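Local coordinates for nucleoporin NUP170 (Chaetomium thermophilum, PDB 5HAX), which probably serves as a scaffold nucleoporin of the nuclear pore complex, the channel through which proteins and RNA pass between nucleus and cytoplasm, at residues 81-85 / 95-99; 437-443 / 474-480; 530-535 / 634-638; 591-595 / 675-679. One frame throughout, in Å; residues are numbered along the deposited sequence.

Contact 1. Residues 81-85 / 95-99; sequences IGYAW and WDYTH
Ala84 and Trp95 are an antiparallel hydrogen-bonded pair of a beta hairpin. Ala84 N donates to Trp95 O at 3.0 Å. Trp95 N gives a bond back to Ala84 O at 3.1 Å. Their side chains share one face of the sheet. Ala84 CB sits over the Trp95 indole, 4.0 Å from the centroid of its six-membered ring. The indole lies over the partner strand because Trp95 CG is placed between backbone N and carbonyl carbon (chi1 76°).

Tyr83 and Asp96 form the next pair, non-hydrogen-bonded, on the other face. Asp96 CB makes a CH-pi contact over the Tyr83 ring, 3.9 Å from its centroid. The ring and the carboxylate are tilted 35° from each other. Tyr83 OH is hydrogen-bonded to Lys158 O.

Beyond the strand the chain bends in a type I turn from Asp96 to His99. Tyr97 N still reaches back to Gly82 O at 3.2 Å. Asp96 OD1 accepts Thr98 N at 3.1 Å from above the carboxylate plane, an Asx turn. It also takes Thr98 OG1 at 2.8 Å on its syn side. These two bonds hold the carboxylate beside the turn. Gly82 has positive phi and, with Tyr83, faces Phe78 in a G1 beta bulge.

The hairpin supplies the two middle strands of a four-stranded antiparallel sheet, consistent with a propeller blade. Strands 73-78 and 105-107 flank it. Tyr83 packs on Leu160 of strand 159-170, and Trp85 on Val117 of strand 114-120.

Contact 2. Residues 437-443 / 474-480; sequences GNRTIEI and FAVLTNT
Strands 440-443 and 474-478 run antiparallel, 154° apart, with Glu442 facing Leu477 and Ile443 facing Val476. They belong to a four-stranded sheet that joins strand 50-57, from early in the chain, to three later strands. This is consistent with the ring-closing blade of a beta propeller. Ile441 and Glu442 both face Leu477, a classic beta bulge. Ile441 N donates to Leu477 O at 2.8 Å, while the bond from Glu442 N to the same oxygen is weak. Leu477 N donates to Glu442 O at 2.8 Å.

On one face, Ile443 and Val476 lie side by side and point the same way, CG1 to CG1 4.0 Å. Thr440 CG2 touches Val476 CG1 at 3.9 Å. Phe392 and Val485 pack on this face too.

At the 437-439 and 478-480 end the contact is polar. Asn479 CG sits between its backbone N and carbonyl carbon (chi1 59°), and its amide bridges to the loop at 437-439. Asn479 OD1 takes Arg439 N at 2.8 Å, from above its carbonyl plane. Asn479 ND2 meets Gly437 O at 3.1 Å, almost exactly in the amide plane. A leucine here would probably leave Arg439 N and Gly437 O without these partners and the 437-439 loop less firmly tied. Thr480 N bonds to Thr478 OG1, an ST turn. Asn438 OD1 accepts Thr480 OG1 from above its carbonyl plane, in a short bond of 2.5 Å.

Contact 3. Residues 530-535 / 634-638; sequences LAVACG and RLRNF
Leu530 and Ala533 in the last turn of helix 522-533, and Cys534 just after it, meet Leu635 and Phe638 of helix 622-640. The apolar contacts centre on the Phe638 ring. Leu530 CD1 touches Phe638 CE2 at 3.5 Å, and Ala533 CB touches Phe638 CE1 at 3.6 Å. With CG anti to the backbone N (chi1 169°), the Phe638 ring comes against Leu530 and Ala533. Leu530 and Leu635 cross at about a right angle, CD1 to CD1 3.9 Å.

A sulfur-aromatic contact adds to this. Cys534 SG lies 4.6 Å from the centroid of the Phe638 ring, at an oblique angle. The same sulfur rests 4.0 Å from Leu635 CD1.

The polar contact is made over a face and is not a hydrogen bond. Cys534 O lies over the centre of the Arg634 guanidinium, 3.0 Å from Arg634 CZ. The N-H groups point at poor angles to the oxygen. The positive charge probably still favours a carbonyl at the C-terminal end of a helix.

That end is closed by a Schellman motif. Gly535, with positive phi, is its C-prime residue; Gly535 N bonds to Val532 O and Gln536 N to Ala531 O. The arrangement is a helix C-terminus, so closed, packed against another helix in a largely helical region.

Contact 4. Residues 591-595 / 675-679; sequences LALYL and LQKLM
Leu591 and Leu595 meet Leu675 and Met679 through aliphatic branches, and flat groups play no part between the two segments. The one ring within the two segments, that of Tyr594, takes no part across them; it lies against Leu530 and Ala531 and meets Phe467 edge-to-face. The motif is a buried interface between two helices running nearly parallel, 18° apart, in the alpha-helical C-terminal part of the nucleoporin. Their axes are 11.4 Å apart at closest approach. That is wide enough for long side chains to fill the interface.

Leu591 and Leu675 slide past each other in opposite directions, with Leu591 CD2 and Leu675 CD1 at 3.8 Å. Ala592 CB lies beside the same branch, 4.2 Å from Leu675 CD1. Met679 crosses Leu591 obliquely. Its chain bends at the last torsion (chi3 -137°), and Met679 CE ends 3.8 Å from Leu591 CD1 and as far from Leu591 CD2. With an alanine in place of Leu591, a gap would probably open beside Leu675 CD1 and Met679 CE, and the methionine's end methyl would be less firmly held.

Other helices enclose the pair. Leu591 also packs on Leu530 and Leu635. Ala592 touches Val12 of helix 5-20, and Leu678 rests on Ala9 and Val13 of the same helix. Farther along, Leu595 grips the base of the methionine chain: Leu595 CD2 is 3.7 Å and Leu595 CD1 4.0 Å from Met679 CG.

In the fold
The contacts fall into two groups. Contacts 1 and 2 lie in the propeller-like N-terminal region, with centres 14 Å apart. They come from two different sheets that touch where Tyr97 OH meets Ala475 CB at 3.6 Å. Contacts 3 and 4 lie in the helical region that follows, with centres 12 Å apart. Their segments alternate along the chain, and helices 522-533, 586-599, 622-640 and 663-694 pack together. Arg636 CD of contact 3 lies 3.5 Å from Met679 CB of contact 4. The groups are well separated: contacts 2 and 4 have centres 44 Å apart, on opposite sides of the chain's centre. One chain thus probably joins a propeller to a helical domain, as in several scaffold nucleoporins.

Contact 1. Residues 81-85 / 95-99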
# COMPACT_ATOMS: atom_id res chain seq x y z
N ILE A 81 -9.98 -9.12 3.36
CA ILE A 81 -10.74 -10.16 2.68
C ILE A 81 -12.12 -9.67 2.26
O ILE A 81 -12.95 -10.47 1.82
CB ILE A 81 -10.86 -11.42 3.57
CG1 ILE A 81 -11.50 -11.06 4.91
CG2 ILE A 81 -9.49 -12.04 3.79
CD1 ILE A 81 -11.89 -12.25 5.75
N GLY A 82 -12.38 -8.38 2.38
CA GLY A 82 -13.65 -7.83 1.93
C GLY A 82 -14.83 -8.18 2.80
O GLY A 82 -15.96 -8.25 2.30
N TYR A 83 -14.61 -8.39 4.10
CA TYR A 83 -15.67 -8.73 5.03
C TYR A 83 -15.80 -7.66 6.11
O TYR A 83 -14.83 -7.00 6.47
CB TYR A 83 -15.41 -10.09 5.70
CG TYR A 83 -15.90 -11.27 4.90
CD1 TYR A 83 -15.16 -11.76 3.83
CD2 TYR A 83 -17.09 -11.90 5.22
CE1 TYR A 83 -15.60 -12.84 3.10
CE2 TYR A 83 -17.54 -12.99 4.49
CZ TYR A 83 -16.79 -13.45 3.43
OH TYR A 83 -17.23 -14.53 2.70
N ALA A 84 -17.03 -7.50 6.60
CA ALA A 84 -17.34 -6.69 7.76
C ALA A 84 -17.99 -7.58 8.81
O ALA A 84 -18.40 -8.71 8.53
CB ALA A 84 -18.26 -5.52 7.40
N TRP A 85 -18.08 -7.08 10.04
CA TRP A 85 -18.70 -7.84 11.11
C TRP A 85 -19.44 -6.91 12.05
O TRP A 85 -19.15 -5.72 12.15
CB TRP A 85 -17.68 -8.68 11.89
CG TRP A 85 -16.56 -7.90 12.52
CD1 TRP A 85 -15.33 -7.66 11.99
CD2 TRP A 85 -16.57 -7.28 13.82
NE1 TRP A 85 -14.57 -6.92 12.87
CE2 TRP A 85 -15.31 -6.68 14.00
CE3 TRP A 85 -17.52 -7.18 14.84
CZ2 TRP A 85 -14.97 -5.98 15.15
CZ3 TRP A 85 -17.18 -6.49 15.99
CH2 TRP A 85 -15.92 -5.90 16.13
N TRP A 95 -20.16 -10.84 7.23
CA TRP A 95 -20.74 -10.84 5.89
C TRP A 95 -19.79 -10.19 4.90
O TRP A 95 -19.01 -9.30 5.25
CB TRP A 95 -22.10 -10.12 5.87
CG TRP A 95 -22.02 -8.62 5.93
CD1 TRP A 95 -21.99 -7.76 4.87
CD2 TRP A 95 -22.00 -7.81 7.11
NE1 TRP A 95 -21.94 -6.46 5.32
CE2 TRP A 95 -21.94 -6.46 6.69
CE3 TRP A 95 -22.01 -8.08 8.48
CZ2 TRP A 95 -21.89 -5.40 7.59
CZ3 TRP A 95 -21.96 -7.03 9.37
CH2 TRP A 95 -21.91 -5.70 8.92
N ASP A 96 -19.87 -10.65 3.66
CA ASP A 96 -19.07 -10.11 2.55
C ASP A 96 -19.76 -8.86 2.03
O ASP A 96 -20.83 -8.93 1.41
CB ASP A 96 -18.93 -11.17 1.46
CG ASP A 96 -18.35 -10.62 0.18
OD1 ASP A 96 -17.57 -9.64 0.22
OD2 ASP A 96 -18.66 -11.18 -0.89
N TYR A 97 -19.15 -7.69 2.26
CA TYR A 97 -19.78 -6.43 1.89
C TYR A 97 -19.68 -6.13 0.40
O TYR A 97 -20.38 -5.23 -0.08
CB TYR A 97 -19.20 -5.27 2.70
CG TYR A 97 -17.72 -5.01 2.48
CD1 TYR A 97 -17.26 -4.36 1.34
CD2 TYR A 97 -16.78 -5.38 3.44
CE1 TYR A 97 -15.92 -4.11 1.15
CE2 TYR A 97 -15.43 -5.13 3.25
CZ TYR A 97 -15.01 -4.50 2.11
OH TYR A 97 -13.67 -4.25 1.92
N THR A 98 -18.84 -6.84 -0.35
CA THR A 98 -18.79 -6.67 -1.79
C THR A 98 -19.97 -7.35 -2.49
O THR A 98 -20.31 -6.98 -3.61
CB THR A 98 -17.48 -7.22 -2.37
OG1 THR A 98 -17.51 -8.65 -2.35
CG2 THR A 98 -16.28 -6.72 -1.56
N HIS A 99 -20.58 -8.33 -1.83
CA HIS A 99 -21.70 -9.07 -2.39
C HIS A 99 -22.98 -8.22 -2.33
O HIS A 99 -23.22 -7.56 -1.32
CB HIS A 99 -21.90 -10.38 -1.62
CG HIS A 99 -22.84 -11.34 -2.27
ND1 HIS A 99 -24.21 -11.18 -2.24
CD2 HIS A 99 -22.61 -12.48 -2.97
CE1 HIS A 99 -24.78 -12.17 -2.89
NE2 HIS A 99 -23.84 -12.98 -3.35
O HOH W 1 -14.87 -10.52 0.01

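Contact 2. Residues 437-443 / 474-480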
# COMPACT_ATOMS: atom_id res chain seq x y z
N GLY A 437 -25.56 11.75 9.26
CA GLY A 437 -25.80 10.51 9.96
C GLY A 437 -24.67 9.51 9.84
O GLY A 437 -24.62 8.56 10.63
N ASN A 438 -23.78 9.68 8.86
CA ASN A 438 -22.66 8.76 8.67
C ASN A 438 -21.59 9.06 9.71
O ASN A 438 -20.91 10.09 9.64
CB ASN A 438 -22.09 8.88 7.26
CG ASN A 438 -22.82 8.00 6.26
OD1 ASN A 438 -22.57 6.80 6.18
ND2 ASN A 438 -23.71 8.60 5.48
N ARG A 439 -21.43 8.16 10.68
CA ARG A 439 -20.33 8.21 11.63
C ARG A 439 -19.29 7.18 11.21
O ARG A 439 -19.58 5.98 11.19
CB ARG A 439 -20.82 7.93 13.05
CG ARG A 439 -19.75 8.09 14.12
CD ARG A 439 -20.29 7.76 15.50
NE ARG A 439 -19.53 8.42 16.56
CZ ARG A 439 -19.69 9.70 16.90
NH1 ARG A 439 -18.95 10.22 17.87
NH2 ARG A 439 -20.58 10.46 16.27
N THR A 440 -18.09 7.65 10.88
CA THR A 440 -17.02 6.75 10.48
C THR A 440 -16.55 5.94 11.68
O THR A 440 -16.38 6.47 12.78
CB THR A 440 -15.86 7.53 9.88
OG1 THR A 440 -16.34 8.34 8.80
CG2 THR A 440 -14.78 6.59 9.36
N ILE A 441 -16.33 4.65 11.46
CA ILE A 441 -15.92 3.72 12.50
C ILE A 441 -14.49 3.23 12.27
O ILE A 441 -13.67 3.22 13.19
CB ILE A 441 -16.90 2.52 12.59
CG1 ILE A 441 -18.26 3.01 13.08
CG2 ILE A 441 -16.35 1.44 13.52
CD1 ILE A 441 -19.37 1.99 12.95
N GLU A 442 -14.17 2.83 11.04
CA GLU A 442 -12.88 2.22 10.75
C GLU A 442 -12.58 2.38 9.27
O GLU A 442 -13.50 2.46 8.45
CB GLU A 442 -12.88 0.74 11.15
CG GLU A 442 -11.49 0.13 11.31
CD GLU A 442 -11.54 -1.35 11.63
OE1 GLU A 442 -12.63 -1.86 11.97
OE2 GLU A 442 -10.48 -2.01 11.55
N ILE A 443 -11.29 2.42 8.94
CA ILE A 443 -10.82 2.51 7.57
C ILE A 443 -9.70 1.50 7.40
O ILE A 443 -8.74 1.51 8.17
CB ILE A 443 -10.35 3.93 7.21
CG1 ILE A 443 -11.51 4.93 7.37
CG2 ILE A 443 -9.80 3.97 5.78
CD1 ILE A 443 -11.12 6.38 7.13
N PHE A 474 -9.52 1.67 -0.39
CA PHE A 474 -9.70 1.72 1.06
C PHE A 474 -11.18 1.64 1.38
O PHE A 474 -11.99 2.37 0.81
CB PHE A 474 -9.10 3.00 1.64
CG PHE A 474 -7.71 3.29 1.13
CD1 PHE A 474 -6.60 2.85 1.83
CD2 PHE A 474 -7.53 3.97 -0.06
CE1 PHE A 474 -5.33 3.11 1.36
CE2 PHE A 474 -6.26 4.23 -0.53
CZ PHE A 474 -5.16 3.80 0.18
N ALA A 475 -11.53 0.73 2.30
CA ALA A 475 -12.90 0.56 2.74
C ALA A 475 -13.14 1.43 3.97
O ALA A 475 -12.49 1.25 5.00
CB ALA A 475 -13.18 -0.91 3.06
N VAL A 476 -14.08 2.37 3.85
CA VAL A 476 -14.44 3.28 4.93
C VAL A 476 -15.74 2.75 5.53
O VAL A 476 -16.82 2.90 4.93
CB VAL A 476 -14.59 4.72 4.44
CG1 VAL A 476 -14.98 5.65 5.59
CG2 VAL A 476 -13.31 5.19 3.78
N LEU A 477 -15.65 2.14 6.70
CA LEU A 477 -16.83 1.61 7.38
C LEU A 477 -17.50 2.72 8.19
O LEU A 477 -16.86 3.37 9.02
CB LEU A 477 -16.44 0.46 8.30
CG LEU A 477 -17.54 -0.11 9.21
CD1 LEU A 477 -18.63 -0.79 8.38
CD2 LEU A 477 -16.96 -1.07 10.23
N THR A 478 -18.79 2.93 7.94
CA THR A 478 -19.63 3.81 8.74
C THR A 478 -20.74 3.00 9.38
O THR A 478 -20.85 1.78 9.19
CB THR A 478 -20.22 4.94 7.89
OG1 THR A 478 -21.24 4.42 7.03
CG2 THR A 478 -19.14 5.61 7.04
N ASN A 479 -21.58 3.68 10.15
CA ASN A 479 -22.73 3.05 10.79
C ASN A 479 -23.86 2.75 9.81
O ASN A 479 -24.86 2.16 10.21
CB ASN A 479 -23.25 3.93 11.93
CG ASN A 479 -23.66 5.31 11.45
OD1 ASN A 479 -23.09 5.85 10.51
ND2 ASN A 479 -24.66 5.89 12.12
N THR A 480 -23.71 3.15 8.54
CA THR A 480 -24.72 2.91 7.52
C THR A 480 -24.22 2.05 6.36
O THR A 480 -25.06 1.50 5.63
CB THR A 480 -25.23 4.24 6.94
OG1 THR A 480 -24.21 4.85 6.15
CG2 THR A 480 -25.65 5.18 8.06

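Contact 3. Residues 530-535 / 634-638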
# COMPACT_ATOMS: atom_id res chain seq x y z
N LEU A 530 1.55 9.12 -23.43
CA LEU A 530 1.82 7.87 -24.13
C LEU A 530 1.02 6.73 -23.52
O LEU A 530 0.41 5.93 -24.24
CB LEU A 530 3.32 7.57 -24.09
CG LEU A 530 3.76 6.22 -24.67
CD1 LEU A 530 3.38 6.12 -26.13
CD2 LEU A 530 5.26 6.04 -24.48
N ALA A 531 1.01 6.64 -22.19
CA ALA A 531 0.27 5.57 -21.52
C ALA A 531 -1.22 5.65 -21.82
O ALA A 531 -1.84 4.64 -22.20
CB ALA A 531 0.52 5.63 -20.01
N VAL A 532 -1.81 6.83 -21.67
CA VAL A 532 -3.23 7.00 -21.99
C VAL A 532 -3.49 6.67 -23.45
O VAL A 532 -4.47 5.99 -23.78
CB VAL A 532 -3.69 8.44 -21.65
CG1 VAL A 532 -5.12 8.68 -22.14
CG2 VAL A 532 -3.58 8.69 -20.16
N ALA A 533 -2.61 7.13 -24.35
CA ALA A 533 -2.76 6.81 -25.76
C ALA A 533 -2.77 5.31 -26.00
O ALA A 533 -3.43 4.83 -26.93
CB ALA A 533 -1.65 7.47 -26.57
N CYS A 534 -2.05 4.55 -25.18
CA CYS A 534 -1.99 3.10 -25.30
C CYS A 534 -3.11 2.40 -24.54
O CYS A 534 -3.10 1.17 -24.44
CB CYS A 534 -0.63 2.60 -24.80
SG CYS A 534 0.75 3.07 -25.86
N GLY A 535 -4.07 3.14 -24.00
CA GLY A 535 -5.22 2.56 -23.34
C GLY A 535 -5.14 2.47 -21.84
O GLY A 535 -6.07 1.95 -21.21
N ARG A 634 0.92 -3.59 -27.20
CA ARG A 634 0.06 -2.43 -27.46
C ARG A 634 0.90 -1.17 -27.66
O ARG A 634 0.55 -0.31 -28.48
CB ARG A 634 -0.94 -2.23 -26.32
CG ARG A 634 -2.23 -3.02 -26.50
CD ARG A 634 -3.42 -2.30 -25.88
NE ARG A 634 -3.71 -1.02 -26.54
CZ ARG A 634 -4.85 -0.35 -26.40
NH1 ARG A 634 -5.01 0.81 -27.04
NH2 ARG A 634 -5.83 -0.82 -25.64
N LEU A 635 2.01 -1.05 -26.93
CA LEU A 635 2.93 0.06 -27.15
C LEU A 635 3.53 -0.02 -28.55
O LEU A 635 3.60 0.98 -29.27
CB LEU A 635 4.03 0.05 -26.09
CG LEU A 635 5.18 1.05 -26.28
CD1 LEU A 635 4.67 2.48 -26.36
CD2 LEU A 635 6.19 0.90 -25.15
N ARG A 636 3.97 -1.21 -28.96
CA ARG A 636 4.51 -1.39 -30.30
C ARG A 636 3.46 -1.08 -31.36
O ARG A 636 3.73 -0.37 -32.33
CB ARG A 636 5.02 -2.82 -30.47
CG ARG A 636 6.47 -3.00 -30.06
CD ARG A 636 6.82 -4.46 -29.80
NE ARG A 636 6.37 -5.35 -30.88
CZ ARG A 636 6.93 -5.39 -32.09
NH1 ARG A 636 6.46 -6.24 -32.99
NH2 ARG A 636 7.94 -4.60 -32.39
N ASN A 637 2.24 -1.60 -31.18
CA ASN A 637 1.16 -1.32 -32.11
C ASN A 637 0.91 0.18 -32.23
O ASN A 637 0.60 0.68 -33.31
CB ASN A 637 -0.11 -2.04 -31.66
CG ASN A 637 -1.29 -1.77 -32.57
OD1 ASN A 637 -1.15 -1.64 -33.78
ND2 ASN A 637 -2.48 -1.66 -31.97
N PHE A 638 1.04 0.91 -31.12
CA PHE A 638 0.81 2.35 -31.15
C PHE A 638 1.88 3.06 -31.97
O PHE A 638 1.57 4.00 -32.71
CB PHE A 638 0.78 2.90 -29.72
CG PHE A 638 0.82 4.40 -29.66
CD1 PHE A 638 -0.33 5.15 -29.86
CD2 PHE A 638 2.01 5.07 -29.40
CE1 PHE A 638 -0.29 6.53 -29.80
CE2 PHE A 638 2.05 6.45 -29.35
CZ PHE A 638 0.90 7.18 -29.55

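Contact 4. Residues 591-595 / 675-679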
# COMPACT_ATOMS: atom_id res chain seq x y z
N LEU A 591 9.25 7.45 -23.80
CA LEU A 591 9.10 6.09 -24.29
C LEU A 591 9.97 5.12 -23.50
O LEU A 591 9.53 4.02 -23.15
CB LEU A 591 9.45 6.02 -25.78
CG LEU A 591 9.41 4.63 -26.42
CD1 LEU A 591 8.01 4.04 -26.35
CD2 LEU A 591 9.90 4.69 -27.86
N ALA A 592 11.20 5.53 -23.19
CA ALA A 592 12.08 4.70 -22.38
C ALA A 592 11.54 4.54 -20.96
O ALA A 592 11.62 3.46 -20.38
CB ALA A 592 13.49 5.30 -22.35
N LEU A 593 10.99 5.62 -20.40
CA LEU A 593 10.46 5.55 -19.04
C LEU A 593 9.26 4.61 -18.98
O LEU A 593 9.19 3.73 -18.11
CB LEU A 593 10.07 6.95 -18.57
CG LEU A 593 9.64 7.11 -17.11
CD1 LEU A 593 10.74 6.65 -16.16
CD2 LEU A 593 9.25 8.55 -16.83
N TYR A 594 8.31 4.77 -19.91
CA TYR A 594 7.14 3.90 -19.94
C TYR A 594 7.54 2.45 -20.12
O TYR A 594 7.10 1.57 -19.37
CB TYR A 594 6.20 4.35 -21.06
CG TYR A 594 4.92 3.55 -21.15
CD1 TYR A 594 4.16 3.31 -20.02
CD2 TYR A 594 4.48 3.03 -22.36
CE1 TYR A 594 2.99 2.58 -20.09
CE2 TYR A 594 3.31 2.30 -22.44
CZ TYR A 594 2.57 2.08 -21.30
OH TYR A 594 1.40 1.35 -21.37
N LEU A 595 8.39 2.17 -21.12
CA LEU A 595 8.80 0.79 -21.38
C LEU A 595 9.49 0.17 -20.17
O LEU A 595 9.22 -0.98 -19.82
CB LEU A 595 9.73 0.74 -22.60
CG LEU A 595 10.34 -0.63 -22.91
CD1 LEU A 595 9.25 -1.66 -23.17
CD2 LEU A 595 11.28 -0.53 -24.10
N LEU A 675 15.17 1.22 -29.10
CA LEU A 675 14.10 0.90 -28.16
C LEU A 675 13.07 -0.04 -28.78
O LEU A 675 12.61 -0.99 -28.14
CB LEU A 675 13.42 2.18 -27.67
CG LEU A 675 14.21 3.08 -26.72
CD1 LEU A 675 13.42 4.34 -26.41
CD2 LEU A 675 14.56 2.34 -25.44
N GLN A 676 12.70 0.21 -30.04
CA GLN A 676 11.72 -0.64 -30.70
C GLN A 676 12.27 -2.04 -30.93
O GLN A 676 11.51 -3.02 -30.87
CB GLN A 676 11.29 -0.00 -32.03
CG GLN A 676 10.45 1.25 -31.85
CD GLN A 676 10.03 1.87 -33.16
OE1 GLN A 676 8.92 1.63 -33.65
NE2 GLN A 676 10.91 2.68 -33.74
N LYS A 677 13.57 -2.17 -31.20
CA LYS A 677 14.17 -3.49 -31.31
C LYS A 677 14.20 -4.21 -29.97
O LYS A 677 14.09 -5.44 -29.93
CB LYS A 677 15.59 -3.38 -31.88
CG LYS A 677 15.64 -3.30 -33.40
CD LYS A 677 15.28 -4.63 -34.04
CE LYS A 677 15.22 -4.53 -35.55
NZ LYS A 677 14.79 -5.82 -36.17
N LEU A 678 14.34 -3.47 -28.88
CA LEU A 678 14.27 -4.09 -27.56
C LEU A 678 12.85 -4.56 -27.25
O LEU A 678 12.66 -5.61 -26.63
CB LEU A 678 14.76 -3.11 -26.49
CG LEU A 678 14.76 -3.62 -25.05
CD1 LEU A 678 15.64 -4.85 -24.90
CD2 LEU A 678 15.23 -2.52 -24.11
N MET A 679 11.85 -3.80 -27.70
CA MET A 679 10.46 -4.18 -27.45
C MET A 679 10.13 -5.51 -28.11
O MET A 679 9.57 -6.41 -27.47
CB MET A 679 9.52 -3.09 -27.96
CG MET A 679 9.56 -1.80 -27.16
SD MET A 679 8.48 -0.54 -27.86
CE MET A 679 9.53 0.90 -27.73